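Side-chain contacts in aminopeptidase-like protein (Chaetomium thermophilum, PDB 5JM6), which probably acts as a zinc-dependent aminopeptidase of the M18 family and assembles into a dodecamer: residues F69-V72 with D73-Q77; C310-A313 with A314-L318; F54-P57 with Y58-F61; V158-A162 with G163-E167. All blocks are in the same frame, centred on the assembly; numbering follows the deposited sequence.

Contact 1: F69-V72 with D73-Q77; sequences FHVV and DYCKQ
Val71 and Cys75 lie one turn apart in the alpha helix 68-81, and the i to i+4 spacing of that helix sets the whole contact. Backbone bonds do most of the joining. Tyr74 N donates to His70 O at 2.8 Å. Cys75 N reaches Val71 O at 2.9 Å, and this bond is nearly straight, with an N-H...O angle of 165°. Lys76 N donates to Val72 O at 2.8 Å. The first of the series, from Asp73 N to Phe69 O, is weak at 3.3 Å.

The Tyr74 ring meets a polar backbone atom edge-on. Val71 O sits at its rim, close to the ring plane, and Tyr74 CB is 3.4 Å from that oxygen.

The polar ends look outside the contact. Tyr74 OH is hydrogen-bonded to Trp312 NE1 and to Lys78 NZ, while His70 ND1 bonds Thr67 OG1. Val71 and Val72 both rest on Ile134, next in the chain to the zinc ligand His133, and Phe69, His70 and Asp73 pack on Leu194 of strand 190-196. The helix thus backs the metal region without entering it, the Val71 side chain being about 13 Å from a bound zinc ion.

The apolar part is small. The Cys75 sulfur lies beside its own backbone N, with chi1 at -61°, and this turns it back along the helix to the valine. CG1 of Val71 stands 4.2 Å from Cys75 SG, a light touch.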
loop_
_atom_site.group_PDB
_atom_site.type_symbol
_atom_site.label_atom_id
_atom_site.label_comp_id
_atom_site.label_asym_id
_atom_site.label_seq_id
_atom_site.Cartn_x
_atom_site.Cartn_y
_atom_site.Cartn_z
ATOM N N PHE A 69 37.925 2.834 33.097
ATOM C CA PHE A 69 38.649 3.120 34.333
ATOM C C PHE A 69 39.781 2.131 34.576
ATOM O O PHE A 69 40.793 2.478 35.181
ATOM C CB PHE A 69 37.697 3.121 35.524
ATOM C CG PHE A 69 36.559 4.075 35.374
ATOM C CD1 PHE A 69 36.778 5.441 35.402
ATOM C CD2 PHE A 69 35.271 3.609 35.191
ATOM C CE1 PHE A 69 35.732 6.325 35.256
ATOM C CE2 PHE A 69 34.220 4.487 35.047
ATOM C CZ PHE A 69 34.450 5.847 35.078
ATOM N N HIS A 70 39.610 0.897 34.116
ATOM C CA HIS A 70 40.690 -0.072 34.213
ATOM C C HIS A 70 41.810 0.284 33.245
ATOM O O HIS A 70 42.986 0.096 33.552
ATOM C CB HIS A 70 40.182 -1.487 33.943
ATOM C CG HIS A 70 39.348 -2.046 35.051
ATOM N ND1 HIS A 70 38.004 -1.768 35.186
ATOM C CD2 HIS A 70 39.670 -2.856 36.088
ATOM C CE1 HIS A 70 37.532 -2.389 36.252
ATOM N NE2 HIS A 70 38.523 -3.056 36.817
ATOM N N VAL A 71 41.445 0.816 32.085
ATOM C CA VAL A 71 42.432 1.137 31.062
ATOM C C VAL A 71 43.387 2.235 31.523
ATOM O O VAL A 71 44.600 2.116 31.354
ATOM C CB VAL A 71 41.756 1.554 29.747
ATOM C CG1 VAL A 71 42.793 2.028 28.737
ATOM C CG2 VAL A 71 40.965 0.392 29.190
ATOM N N VAL A 72 42.849 3.295 32.117
ATOM C CA VAL A 72 43.698 4.370 32.618
ATOM C C VAL A 72 44.570 3.865 33.768
ATOM O O VAL A 72 45.744 4.219 33.863
ATOM C CB VAL A 72 42.866 5.587 33.066
ATOM C CG1 VAL A 72 43.675 6.499 33.980
ATOM C CG2 VAL A 72 42.382 6.355 31.850
ATOM N N ASP A 73 44.005 3.014 34.617
ATOM C CA ASP A 73 44.766 2.434 35.717
ATOM C C ASP A 73 45.894 1.544 35.193
ATOM O O ASP A 73 46.977 1.497 35.771
ATOM C CB ASP A 73 43.849 1.638 36.646
ATOM C CG ASP A 73 44.576 1.108 37.864
ATOM O OD1 ASP A 73 44.989 1.928 38.711
ATOM O OD2 ASP A 73 44.732 -0.126 37.977
ATOM N N TYR A 74 45.629 0.849 34.090
ATOM C CA TYR A 74 46.624 0.000 33.438
ATOM C C TYR A 74 47.770 0.837 32.884
ATOM O O TYR A 74 48.942 0.525 33.095
ATOM C CB TYR A 74 45.962 -0.818 32.322
ATOM C CG TYR A 74 46.899 -1.552 31.377
ATOM C CD1 TYR A 74 47.446 -0.913 30.268
ATOM C CD2 TYR A 74 47.199 -2.895 31.568
ATOM C CE1 TYR A 74 48.288 -1.582 29.397
ATOM C CE2 TYR A 74 48.038 -3.573 30.699
ATOM C CZ TYR A 74 48.578 -2.913 29.615
ATOM O OH TYR A 74 49.413 -3.584 28.748
ATOM N N CYS A 75 47.420 1.896 32.164
ATOM C CA CYS A 75 48.413 2.790 31.586
ATOM C C CYS A 75 49.200 3.497 32.676
ATOM O O CYS A 75 50.408 3.697 32.554
ATOM C CB CYS A 75 47.743 3.815 30.673
ATOM S SG CYS A 75 46.858 3.091 29.279
ATOM N N LYS A 76 48.508 3.867 33.745
ATOM C CA LYS A 76 49.128 4.629 34.816
ATOM C C LYS A 76 50.178 3.788 35.545
ATOM O O LYS A 76 51.233 4.299 35.916
ATOM C CB LYS A 76 48.060 5.141 35.788
ATOM C CG LYS A 76 48.597 6.042 36.877
ATOM C CD LYS A 76 47.491 6.596 37.760
ATOM C CE LYS A 76 48.097 7.379 38.915
ATOM N NZ LYS A 76 47.092 7.909 39.875
ATOM N N GLN A 77 49.906 2.499 35.721
ATOM C CA GLN A 77 50.862 1.618 36.391
ATOM C C GLN A 77 52.078 1.313 35.521
ATOM O O GLN A 77 53.179 1.139 36.036
ATOM C CB GLN A 77 50.199 0.306 36.816
ATOM C CG GLN A 77 49.086 0.452 37.840
ATOM C CD GLN A 77 48.525 -0.891 38.271
ATOM O OE1 GLN A 77 49.055 -1.942 37.908
ATOM N NE2 GLN A 77 47.449 -0.863 39.048
#

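Contact 2: C310-A313 with A314-L318; sequences CSWA and AFMAL
Trp312 and Met316 form a Met-aromatic pair on helix 305-320, the helix whose first turn carries the zinc ligand Asp306. The methionine covers one face of the indole. Its CG lies 3.5 Å from the centroid of the Trp312 six-membered ring and 12° off the ring normal, a CH-pi contact over the centre. Chi1 of Met316 (-68°) puts CG over the ring, and the bend at chi2 leaves SD oblique to it, 4.4 Å from the same centroid. In the backbone, Met316 N donates to Trp312 O at 2.9 Å. Phe315 N bonds Ser311 O at 2.8 Å, and Ala317 N bonds Ala313 O at 2.9 Å.

The small residues let neighbours come close. Ala313 and Ala317 touch Tyr503 of helix 495-514, and Ala314 meets Val333 of strand 330-336. Trp312 NE1 bonds Tyr74 OH, and Phe61 stacks with the indole. Ser311 OG makes weak hydrogen bonds to Asp307 O, one turn back in the same helix, and to His133 O; the second ties the helix to the strand that ends in a zinc ligand.

With the indole replaced by an alanine, Met316 CG would probably be left without its aromatic face and Tyr74 OH without that partner, and a gap is likely beside Phe61. Every touching residue is buried. CH-pi and Met-aromatic contacts and backbone bonds hold the turn, and a neighbouring helix satisfies the indole N-H.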
loop_
_atom_site.group_PDB
_atom_site.type_symbol
_atom_site.label_atom_id
_atom_site.label_comp_id
_atom_site.label_asym_id
_atom_site.label_seq_id
_atom_site.Cartn_x
_atom_site.Cartn_y
_atom_site.Cartn_z
ATOM N N CYS A 310 43.643 0.679 18.867
ATOM C CA CYS A 310 44.525 1.752 18.406
ATOM C C CYS A 310 45.144 2.497 19.583
ATOM O O CYS A 310 46.297 2.923 19.519
ATOM C CB CYS A 310 43.782 2.739 17.503
ATOM S SG CYS A 310 43.404 2.127 15.844
ATOM N N SER A 311 44.378 2.650 20.658
ATOM C CA SER A 311 44.881 3.322 21.849
ATOM C C SER A 311 46.023 2.541 22.487
ATOM O O SER A 311 47.059 3.113 22.821
ATOM C CB SER A 311 43.762 3.529 22.867
ATOM O OG SER A 311 42.838 4.502 22.413
ATOM N N TRP A 312 45.836 1.235 22.653
ATOM C CA TRP A 312 46.858 0.415 23.292
ATOM C C TRP A 312 48.149 0.409 22.484
ATOM O O TRP A 312 49.239 0.487 23.047
ATOM C CB TRP A 312 46.363 -1.016 23.495
ATOM C CG TRP A 312 47.323 -1.860 24.267
ATOM C CD1 TRP A 312 47.483 -1.889 25.621
ATOM C CD2 TRP A 312 48.261 -2.798 23.731
ATOM N NE1 TRP A 312 48.464 -2.789 25.963
ATOM C CE2 TRP A 312 48.957 -3.361 24.819
ATOM C CE3 TRP A 312 48.581 -3.217 22.436
ATOM C CZ2 TRP A 312 49.952 -4.320 24.652
ATOM C CZ3 TRP A 312 49.569 -4.169 22.272
ATOM C CH2 TRP A 312 50.243 -4.711 23.374
ATOM N N ALA A 313 48.023 0.324 21.164
ATOM C CA ALA A 313 49.190 0.325 20.289
ATOM C C ALA A 313 49.908 1.671 20.337
ATOM O O ALA A 313 51.137 1.729 20.290
ATOM C CB ALA A 313 48.789 -0.016 18.863
ATOM N N ALA A 314 49.135 2.750 20.430
ATOM C CA ALA A 314 49.705 4.087 20.557
ATOM C C ALA A 314 50.460 4.217 21.874
ATOM O O ALA A 314 51.589 4.707 21.909
ATOM C CB ALA A 314 48.616 5.142 20.458
ATOM N N PHE A 315 49.825 3.768 22.953
ATOM C CA PHE A 315 50.437 3.766 24.275
ATOM C C PHE A 315 51.753 2.989 24.269
ATOM O O PHE A 315 52.770 3.478 24.761
ATOM C CB PHE A 315 49.465 3.175 25.302
ATOM C CG PHE A 315 50.038 3.034 26.686
ATOM C CD1 PHE A 315 50.150 4.132 27.523
ATOM C CD2 PHE A 315 50.440 1.796 27.157
ATOM C CE1 PHE A 315 50.670 3.998 28.799
ATOM C CE2 PHE A 315 50.956 1.656 28.431
ATOM C CZ PHE A 315 51.072 2.758 29.252
ATOM N N MET A 316 51.734 1.787 23.698
ATOM C CA MET A 316 52.935 0.957 23.647
ATOM C C MET A 316 54.017 1.593 22.778
ATOM O O MET A 316 55.206 1.442 23.056
ATOM C CB MET A 316 52.611 -0.449 23.133
ATOM C CG MET A 316 51.760 -1.293 24.076
ATOM S SD MET A 316 52.538 -1.671 25.664
ATOM C CE MET A 316 53.860 -2.771 25.161
ATOM N N ALA A 317 53.609 2.301 21.730
ATOM C CA ALA A 317 54.566 3.004 20.883
ATOM C C ALA A 317 55.331 4.047 21.689
ATOM O O ALA A 317 56.546 4.176 21.552
ATOM C CB ALA A 317 53.868 3.651 19.711
ATOM N N LEU A 318 54.616 4.785 22.534
ATOM C CA LEU A 318 55.258 5.773 23.390
ATOM C C LEU A 318 56.260 5.101 24.326
ATOM O O LEU A 318 57.396 5.554 24.452
ATOM C CB LEU A 318 54.222 6.553 24.199
ATOM C CG LEU A 318 54.784 7.723 25.008
ATOM C CD1 LEU A 318 55.479 8.716 24.090
ATOM C CD2 LEU A 318 53.685 8.406 25.802
#

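Contact 3: F54-P57 with Y58-F61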
loop_
_atom_site.group_PDB
_atom_site.type_symbol
_atom_site.label_atom_id
_atom_site.label_comp_id
_atom_site.label_asym_id
_atom_site.label_seq_id
_atom_site.Cartn_x
_atom_site.Cartn_y
_atom_site.Cartn_z
ATOM N N PHE A 54 53.758 -8.633 20.483
ATOM C CA PHE A 54 52.689 -7.882 21.137
ATOM C C PHE A 54 51.349 -8.614 21.208
ATOM O O PHE A 54 50.398 -8.100 21.795
ATOM C CB PHE A 54 52.504 -6.535 20.443
ATOM C CG PHE A 54 53.675 -5.619 20.606
ATOM C CD1 PHE A 54 54.726 -5.656 19.708
ATOM C CD2 PHE A 54 53.741 -4.741 21.674
ATOM C CE1 PHE A 54 55.815 -4.824 19.861
ATOM C CE2 PHE A 54 54.828 -3.905 21.834
ATOM C CZ PHE A 54 55.867 -3.946 20.925
ATOM N N THR A 55 51.272 -9.809 20.631
ATOM C CA THR A 55 49.991 -10.507 20.546
ATOM C C THR A 55 49.444 -10.896 21.921
ATOM O O THR A 55 48.316 -10.543 22.258
ATOM C CB THR A 55 50.086 -11.768 19.664
ATOM O OG1 THR A 55 50.564 -11.406 18.363
ATOM C CG2 THR A 55 48.717 -12.421 19.523
ATOM N N GLN A 56 50.219 -11.632 22.712
ATOM C CA GLN A 56 49.737 -12.014 24.039
ATOM C C GLN A 56 49.638 -10.835 25.026
ATOM O O GLN A 56 48.697 -10.793 25.819
ATOM C CB GLN A 56 50.591 -13.133 24.643
ATOM C CG GLN A 56 49.997 -13.702 25.936
ATOM C CD GLN A 56 48.999 -14.826 25.694
ATOM O OE1 GLN A 56 48.952 -15.408 24.611
ATOM N NE2 GLN A 56 48.190 -15.129 26.706
ATOM N N PRO A 57 50.610 -9.894 25.013
ATOM C CA PRO A 57 50.375 -8.730 25.880
ATOM C C PRO A 57 49.079 -7.978 25.559
ATOM O O PRO A 57 48.407 -7.524 26.485
ATOM C CB PRO A 57 51.600 -7.851 25.617
ATOM C CG PRO A 57 52.676 -8.822 25.291
ATOM C CD PRO A 57 51.998 -9.915 24.503
ATOM N N TYR A 58 48.726 -7.862 24.281
ATOM C CA TYR A 58 47.456 -7.240 23.914
ATOM C C TYR A 58 46.281 -8.077 24.403
ATOM O O TYR A 58 45.299 -7.538 24.915
ATOM C CB TYR A 58 47.351 -7.037 22.402
ATOM C CG TYR A 58 46.018 -6.461 21.970
ATOM C CD1 TYR A 58 45.708 -5.128 22.207
ATOM C CD2 TYR A 58 45.070 -7.250 21.330
ATOM C CE1 TYR A 58 44.492 -4.595 21.817
ATOM C CE2 TYR A 58 43.850 -6.724 20.935
ATOM C CZ TYR A 58 43.568 -5.397 21.181
ATOM O OH TYR A 58 42.357 -4.870 20.792
ATOM N N LEU A 59 46.384 -9.392 24.236
ATOM C CA LEU A 59 45.349 -10.306 24.703
ATOM C C LEU A 59 45.075 -10.108 26.188
ATOM O O LEU A 59 43.931 -9.898 26.593
ATOM C CB LEU A 59 45.743 -11.758 24.429
ATOM C CG LEU A 59 45.604 -12.233 22.982
ATOM C CD1 LEU A 59 46.039 -13.682 22.850
ATOM C CD2 LEU A 59 44.172 -12.055 22.509
ATOM N N ASP A 60 46.132 -10.158 26.995
ATOM C CA ASP A 60 45.999 -9.990 28.438
ATOM C C ASP A 60 45.441 -8.621 28.802
ATOM O O ASP A 60 44.671 -8.495 29.753
ATOM C CB ASP A 60 47.345 -10.197 29.132
ATOM C CG ASP A 60 47.846 -11.619 29.015
ATOM O OD1 ASP A 60 47.009 -12.536 28.875
ATOM O OD2 ASP A 60 49.076 -11.820 29.069
ATOM N N PHE A 61 45.833 -7.599 28.052
ATOM C CA PHE A 61 45.308 -6.262 28.287
ATOM C C PHE A 61 43.788 -6.261 28.120
ATOM O O PHE A 61 43.063 -5.871 29.034
ATOM C CB PHE A 61 45.969 -5.248 27.348
ATOM C CG PHE A 61 45.238 -3.939 27.251
ATOM C CD1 PHE A 61 45.187 -3.071 28.329
ATOM C CD2 PHE A 61 44.613 -3.572 26.072
ATOM C CE1 PHE A 61 44.515 -1.866 28.235
ATOM C CE2 PHE A 61 43.942 -2.370 25.971
ATOM C CZ PHE A 61 43.892 -1.515 27.053
#
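Leu59 and Thr55 share the packed side of helix 55-64, while Gln56 and Asp60 meet loosely on its solvent side. On the packed side, Leu59 N donates to Thr55 O at 3.0 Å. The side chains themselves touch only slightly, Leu59 CD1 coming to 4.5 Å from Thr55 CG2. What makes this side tight is that both residues rest on Ile300 and Val292. Tyr58 N bonds Phe54 O at 3.0 Å. With chi1 at 177°, the Tyr58 ring swings clear of the preceding turn and meets the Trp312 ring of helix 305-320. Thr55 OG1 is held by Ser493 O.

The exposed side is different. Its firm link is in the backbone, where Asp60 N donates to Gln56 O at 2.9 Å in an almost straight bond of 174°. The side chains above it do not bond. Gln56 NE2 stops 3.6 Å from Asp60 OD1, and the amide and carboxylate planes are turned 69° apart. The Gln56 chain bends at chi2, which brings OE1 to 3.8 Å from Leu59 CD1, across that side chain at about a right angle.

Pro57 sits in the first turn, where its missing N-H costs the helix no regular bond, and Pro57 O still accepts from Phe61 N at 3.0 Å. The arrangement is that of an amphipathic helix, with aromatic and aliphatic residues facing the core and Gln56 and Asp60 facing solvent.

Contact 4: V158-A162 with G163-E167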
loop_
_atom_site.group_PDB
_atom_site.type_symbol
_atom_site.label_atom_id
_atom_site.label_comp_id
_atom_site.label_asym_id
_atom_site.label_seq_id
_atom_site.Cartn_x
_atom_site.Cartn_y
_atom_site.Cartn_z
ATOM N N VAL A 158 19.513 -1.376 33.387
ATOM C CA VAL A 158 20.685 -0.856 32.691
ATOM C C VAL A 158 20.264 0.071 31.563
ATOM O O VAL A 158 19.107 0.075 31.141
ATOM C CB VAL A 158 21.580 -1.980 32.107
ATOM C CG1 VAL A 158 22.019 -2.953 33.197
ATOM C CG2 VAL A 158 20.867 -2.705 30.975
ATOM N N ALA A 159 21.216 0.859 31.081
ATOM C CA ALA A 159 20.974 1.790 29.991
ATOM C C ALA A 159 22.097 1.669 28.976
ATOM O O ALA A 159 23.271 1.710 29.351
ATOM C CB ALA A 159 20.876 3.213 30.517
ATOM N N GLN A 160 21.758 1.508 27.699
ATOM C CA GLN A 160 22.807 1.420 26.696
ATOM C C GLN A 160 23.529 2.763 26.655
ATOM O O GLN A 160 22.923 3.818 26.456
ATOM C CB GLN A 160 22.253 1.014 25.314
ATOM C CG GLN A 160 21.521 2.086 24.501
ATOM C CD GLN A 160 20.090 2.310 24.951
ATOM O OE1 GLN A 160 19.582 1.610 25.826
ATOM N NE2 GLN A 160 19.427 3.290 24.344
ATOM N N TYR A 161 24.835 2.714 26.888
ATOM C CA TYR A 161 25.648 3.918 26.907
ATOM C C TYR A 161 25.815 4.463 25.504
ATOM O O TYR A 161 25.491 5.615 25.220
ATOM C CB TYR A 161 27.018 3.623 27.536
ATOM C CG TYR A 161 28.175 4.444 26.995
ATOM C CD1 TYR A 161 29.219 3.839 26.302
ATOM C CD2 TYR A 161 28.227 5.816 27.186
ATOM C CE1 TYR A 161 30.281 4.585 25.810
ATOM C CE2 TYR A 161 29.280 6.564 26.703
ATOM C CZ TYR A 161 30.302 5.949 26.012
ATOM O OH TYR A 161 31.346 6.707 25.531
ATOM N N ALA A 162 26.313 3.617 24.619
ATOM C CA ALA A 162 26.780 4.096 23.337
ATOM C C ALA A 162 25.717 4.107 22.251
ATOM O O ALA A 162 25.855 4.812 21.251
ATOM C CB ALA A 162 27.935 3.260 22.905
ATOM N N GLY A 163 24.619 3.397 22.492
ATOM C CA GLY A 163 23.874 2.784 21.408
ATOM C C GLY A 163 24.339 1.340 21.308
ATOM O O GLY A 163 24.260 0.708 20.254
ATOM N N ALA A 164 24.843 0.828 22.428
ATOM C CA ALA A 164 25.504 -0.473 22.487
ATOM C C ALA A 164 24.619 -1.704 22.322
ATOM O O ALA A 164 25.028 -2.648 21.645
ATOM C CB ALA A 164 26.264 -0.593 23.792
ATOM N N LEU A 165 23.406 -1.720 22.868
ATOM C CA LEU A 165 22.763 -3.017 22.961
ATOM C C LEU A 165 22.148 -3.318 21.619
ATOM O O LEU A 165 20.998 -2.998 21.337
ATOM C CB LEU A 165 21.680 -3.025 24.045
ATOM C CG LEU A 165 22.102 -2.766 25.489
ATOM C CD1 LEU A 165 20.895 -2.430 26.350
ATOM C CD2 LEU A 165 22.818 -3.985 26.033
ATOM N N ASN A 166 22.913 -4.076 20.848
ATOM C CA ASN A 166 22.522 -4.469 19.517
ATOM C C ASN A 166 22.376 -5.968 19.556
ATOM O O ASN A 166 22.594 -6.576 20.600
ATOM C CB ASN A 166 23.536 -4.006 18.455
ATOM C CG ASN A 166 24.967 -4.433 18.758
ATOM O OD1 ASN A 166 25.219 -5.536 19.241
ATOM N ND2 ASN A 166 25.916 -3.556 18.455
ATOM N N GLU A 167 22.010 -6.562 18.431
ATOM C CA GLU A 167 21.688 -7.980 18.403
ATOM C C GLU A 167 22.805 -8.883 18.940
ATOM O O GLU A 167 22.521 -9.936 19.502
ATOM C CB GLU A 167 21.306 -8.401 16.981
ATOM C CG GLU A 167 22.309 -8.022 15.906
ATOM C CD GLU A 167 21.995 -6.683 15.262
ATOM O OE1 GLU A 167 22.000 -5.662 15.980
ATOM O OE2 GLU A 167 21.735 -6.653 14.040
#
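Tyr161 OH is hydrogen-bonded to Asp135 OD2, while the backbone of Tyr161 turns the chain into Gly163. The ring of this tyrosine makes a separate cation-pi contact with Arg140. No hydrogen bond joins the two segments, so the contact is one of van der Waals touches round a tight turn. Tyr161 and Ala162 have backbone angles near those of a type I turn. Gly163 then takes a left-handed conformation, with phi at 96°. A side chain there would run into Ala162 O.

Gln160 is the inner wall of the turn. Its CB lies 3.8 Å from Leu165 CG and equally far from Leu165 CD1. Its CG is placed between the backbone N and the carbonyl carbon (chi1 76°), and this brings it alongside the glycine, 3.9 Å from Gly163 N. On the next residues Ala162 CB and Ala164 CB are 4.3 Å apart.

The turn follows strand 153-160 and borders the metal site. The Ala162 side chain is about 7 Å from a bound zinc ion, and that of Tyr161 is about 4 Å from the side chain of the zinc ligand Glu340. Asn166 packs on Met215 of a neighbouring subunit. Apolar touches and the glycine thus shape the turn, while Tyr161 OH bonds Asp135 and, further on, Asn166 ND2 bonds the backbone O of the zinc ligand His485, both of which link the segment to the metal-binding region.

In the fold
From the N terminus the order is contact 3, contact 1, contact 4 and contact 2. Each is local and closes only about a helical turn or a tight bend. They run in series, and none nests in or crosses another. Helices 55-64 and 68-81 follow each other, and helix 305-320 returns to both much later in the chain. Contacts 1, 2 and 3 therefore touch pairwise, within 15 Å between centres, and join the N-terminal helices to the helix that carries Asp306. Contact 4 stands apart, its nearest atoms about 10 Å from contact 1. It ends a strand of the six-stranded antiparallel sheet, near the zinc ions and a neighbouring subunit.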